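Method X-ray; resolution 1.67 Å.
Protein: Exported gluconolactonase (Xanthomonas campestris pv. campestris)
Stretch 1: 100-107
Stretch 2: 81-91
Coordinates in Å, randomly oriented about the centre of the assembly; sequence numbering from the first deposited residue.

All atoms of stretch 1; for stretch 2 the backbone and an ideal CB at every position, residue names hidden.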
# COMPACT_ATOMS: atom_id res chain seq x y z
N VAL A 100 -12.34 9.74 -15.47
CA VAL A 100 -13.19 10.05 -14.32
C VAL A 100 -12.83 9.01 -13.27
O VAL A 100 -12.49 7.87 -13.62
CB VAL A 100 -14.69 9.99 -14.68
CG1 VAL A 100 -15.04 11.17 -15.59
CG2 VAL A 100 -15.02 8.68 -15.37
N HIS A 101 -12.90 9.39 -12.00
CA HIS A 101 -12.49 8.50 -10.91
C HIS A 101 -13.41 8.43 -9.70
O HIS A 101 -14.13 9.39 -9.39
CB HIS A 101 -11.12 8.93 -10.38
CG HIS A 101 -10.16 9.36 -11.44
ND1 HIS A 101 -9.40 8.46 -12.16
CD2 HIS A 101 -9.82 10.59 -11.90
CE1 HIS A 101 -8.64 9.12 -13.01
NE2 HIS A 101 -8.87 10.41 -12.88
N CYS A 102 -13.33 7.30 -9.00
CA CYS A 102 -14.05 7.08 -7.75
C CYS A 102 -12.94 7.18 -6.72
O CYS A 102 -11.94 6.46 -6.81
CB CYS A 102 -14.63 5.68 -7.67
SG CYS A 102 -16.15 5.46 -8.59
N GLU A 103 -13.08 8.07 -5.74
CA GLU A 103 -12.05 8.23 -4.72
C GLU A 103 -12.57 7.94 -3.32
O GLU A 103 -13.47 8.63 -2.82
CB GLU A 103 -11.46 9.64 -4.78
CG GLU A 103 -10.67 9.91 -6.07
CD GLU A 103 -9.97 11.25 -6.07
OE1 GLU A 103 -9.70 11.78 -4.98
OE2 GLU A 103 -9.68 11.78 -7.17
N HIS A 104 -12.02 6.91 -2.69
CA HIS A 104 -12.43 6.53 -1.34
C HIS A 104 -12.08 7.63 -0.35
O HIS A 104 -12.86 7.94 0.55
CB HIS A 104 -11.71 5.26 -0.87
CG HIS A 104 -12.26 3.98 -1.41
ND1 HIS A 104 -11.85 2.75 -0.94
CD2 HIS A 104 -13.17 3.73 -2.38
CE1 HIS A 104 -12.49 1.80 -1.60
NE2 HIS A 104 -13.29 2.36 -2.48
N GLY A 105 -10.90 8.21 -0.52
CA GLY A 105 -10.44 9.26 0.38
C GLY A 105 -11.25 10.53 0.36
O GLY A 105 -11.74 10.98 1.41
N ARG A 106 -11.40 11.14 -0.81
CA ARG A 106 -12.17 12.36 -0.91
C ARG A 106 -13.67 12.06 -0.91
O ARG A 106 -14.50 12.97 -0.86
CB ARG A 106 -11.78 13.16 -2.17
CG ARG A 106 -10.43 13.87 -2.01
CD ARG A 106 -10.22 14.97 -3.04
NE ARG A 106 -9.83 14.45 -4.35
CZ ARG A 106 -9.50 15.22 -5.38
NH1 ARG A 106 -9.16 14.66 -6.54
NH2 ARG A 106 -9.52 16.54 -5.27
N ARG A 107 -14.00 10.77 -0.94
CA ARG A 107 -15.38 10.29 -0.93
C ARG A 107 -16.17 11.03 -2.01
O ARG A 107 -17.18 11.68 -1.74
CB ARG A 107 -15.99 10.51 0.47
CG ARG A 107 -15.26 9.71 1.54
CD ARG A 107 -15.59 10.14 2.97
NE ARG A 107 -16.99 9.93 3.33
CZ ARG A 107 -17.49 10.16 4.54
NH1 ARG A 107 -16.70 10.60 5.51
NH2 ARG A 107 -18.78 9.95 4.78
N UNK A 81 0.27 7.67 -13.64
CA UNK A 81 -0.54 8.75 -14.20
C UNK A 81 -0.97 9.74 -13.12
O UNK A 81 -0.98 10.95 -13.35
CB UNK A 81 -1.77 8.18 -14.91
N UNK A 82 -1.33 9.21 -11.95
CA UNK A 82 -1.74 10.03 -10.81
C UNK A 82 -1.04 9.44 -9.59
O UNK A 82 -1.15 8.24 -9.34
CB UNK A 82 -3.26 10.06 -10.64
N UNK A 83 -0.33 10.28 -8.84
CA UNK A 83 0.42 9.80 -7.68
C UNK A 83 -0.13 10.34 -6.35
O UNK A 83 -0.78 11.39 -6.31
CB UNK A 83 1.89 10.19 -7.82
N UNK A 84 0.13 9.59 -5.28
CA UNK A 84 -0.31 9.95 -3.93
C UNK A 84 -1.78 10.33 -3.92
O UNK A 84 -2.18 11.36 -3.38
CB UNK A 84 0.53 11.10 -3.38
N UNK A 85 -2.60 9.46 -4.51
CA UNK A 85 -4.03 9.69 -4.62
C UNK A 85 -4.79 9.55 -3.30
O UNK A 85 -4.27 9.00 -2.32
CB UNK A 85 -4.62 8.72 -5.65
N UNK A 86 -6.01 10.07 -3.29
CA UNK A 86 -6.87 9.98 -2.12
C UNK A 86 -7.62 8.66 -2.25
O UNK A 86 -8.86 8.62 -2.29
CB UNK A 86 -7.82 11.17 -2.01
N UNK A 87 -6.86 7.58 -2.35
CA UNK A 87 -7.39 6.24 -2.47
C UNK A 87 -8.37 6.05 -3.62
O UNK A 87 -9.51 5.65 -3.44
CB UNK A 87 -8.07 5.85 -1.16
N UNK A 88 -7.89 6.36 -4.83
CA UNK A 88 -8.69 6.21 -6.03
C UNK A 88 -8.94 4.72 -6.29
O UNK A 88 -8.01 3.91 -6.20
CB UNK A 88 -8.00 6.87 -7.23
N UNK A 89 -10.18 4.39 -6.61
CA UNK A 89 -10.59 3.01 -6.87
C UNK A 89 -11.00 2.87 -8.34
O UNK A 89 -10.15 2.73 -9.21
CB UNK A 89 -11.74 2.60 -5.95
N UNK A 90 -12.30 2.93 -8.61
CA UNK A 90 -12.74 2.79 -9.99
C UNK A 90 -12.30 3.92 -10.92
O UNK A 90 -12.12 5.06 -10.49
CB UNK A 90 -14.27 2.69 -10.02
N UNK A 91 -12.08 3.57 -12.19
CA UNK A 91 -11.71 4.54 -13.23
C UNK A 91 -12.62 4.26 -14.42
O UNK A 91 -13.08 3.13 -14.61
CB UNK A 91 -10.23 4.44 -13.61

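Positions 81, 83 and 84 lie beyond the reach of stretch 1, which therefore hardly restricts them. The positive phi and psi at 84 (48°/50°) favour glycine, asparagine or aspartate, though other residues can adopt them. The deposited residues are Leu 81, Asp 83 and Ala 84.

At position 82 CA-to-CB points toward stretch 1, but nothing lies within 5.5 Å of the ideal CB. A long side chain could bridge the gap to the imidazole of His 101, whether aliphatic or polar. The residue is Leu 82, whose CD1 packs 3.6 Å from His 101 NE2.

Position 85 points sideways into space that stretch 1 leaves empty, so many residues would suit. It is Thr 85, and its side chain makes no contact with stretch 1.

Position 86 faces stretch 1 closely: its ideal CB is 3.6 Å from Glu 103 OE1 and 3.8 Å from Arg 106 CG. A small side chain fits readily here, beside the salt bridge between Arg 106 NE and Glu 103 OE1 (2.7 Å). Ala 86 supplies a methyl group against both residues, while its O accepts a hydrogen bond from Gly 105 N (2.7 Å). Water 1 links Ala 86 N to Glu 103 OE1, at 2.9 Å from each.

Position 87 again has positive phi and psi (55°/57°), so glycine or asparagine would be natural. Its ideal CB, 3.7 Å from both His 104 CB and Gly 105 N, nevertheless leaves a larger group possible if its end turns outward. Phe 87 does this: its ring leads away, with Gly 105 CA at its edge, and Phe 87 O accepts from His 104 N (2.9 Å).

Position 88 shares a sheet face with His 101 and Glu 103, suiting serine, threonine or valine. Thr 88 sets CG2 3.7 Å from His 101 CB, and its OG1 is joined through water 2 to Glu 103 OE2 (2.7 Å to each).

Position 89 points toward stretch 1, its ideal CB 3.8 Å from His 104 NE2, inviting a polar group. Asn 89 places OD1 3.1 Å from that NE2. Its N donates to Cys 102 O (2.7 Å), within the bulge that shifts the register.

At position 90 an ideal CB would lie 3.6 Å from Cys 102 SG, so a small residue is comfortable. Gly 90 O accepts from Cys 102 N (2.9 Å).

Position 91 pairs with His 101 on the same face, its ideal CB 4.4 Å from His 101 ND1; asparagine, aspartate or serine could engage the imidazole. Asn 91 OD1 accepts from His 101 ND1 (2.7 Å) at the ring edge.

Stretch 2 (81-91) LLDATAFTNGN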
# COMPACT_ATOMS: atom_id res chain seq x y z
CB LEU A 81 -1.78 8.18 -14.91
CG LEU A 81 -1.51 7.25 -16.10
CD1 LEU A 81 -2.83 6.69 -16.63
CD2 LEU A 81 -0.78 8.02 -17.20
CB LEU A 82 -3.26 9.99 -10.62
CG LEU A 82 -4.10 10.65 -11.71
CD1 LEU A 82 -5.57 10.44 -11.43
CD2 LEU A 82 -3.78 12.13 -11.77
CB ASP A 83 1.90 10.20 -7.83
CG ASP A 83 2.82 9.40 -6.92
OD1 ASP A 83 2.65 8.16 -6.82
OD2 ASP A 83 3.73 10.01 -6.32
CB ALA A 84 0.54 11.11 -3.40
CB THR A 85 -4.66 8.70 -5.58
OG1 THR A 85 -4.69 7.41 -4.97
CG2 THR A 85 -3.85 8.61 -6.87
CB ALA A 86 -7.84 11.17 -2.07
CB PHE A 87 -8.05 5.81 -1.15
CG PHE A 87 -7.11 5.82 0.01
CD1 PHE A 87 -7.03 6.93 0.85
CD2 PHE A 87 -6.25 4.75 0.24
CE1 PHE A 87 -6.10 6.97 1.89
CE2 PHE A 87 -5.32 4.78 1.27
CZ PHE A 87 -5.25 5.90 2.10
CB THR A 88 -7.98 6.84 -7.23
OG1 THR A 88 -7.79 8.23 -6.98
CG2 THR A 88 -8.79 6.68 -8.51
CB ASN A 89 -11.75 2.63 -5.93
CG ASN A 89 -12.05 1.14 -5.93
OD1 ASN A 89 -12.71 0.63 -5.01
ND2 ASN A 89 -11.58 0.43 -6.95
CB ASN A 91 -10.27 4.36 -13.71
CG ASN A 91 -9.25 4.62 -12.64
OD1 ASN A 91 -9.04 5.76 -12.22
ND2 ASN A 91 -8.60 3.56 -12.18
O HOH W 1 -6.84 12.09 -5.22
O HOH W 2 -7.90 10.36 -8.64
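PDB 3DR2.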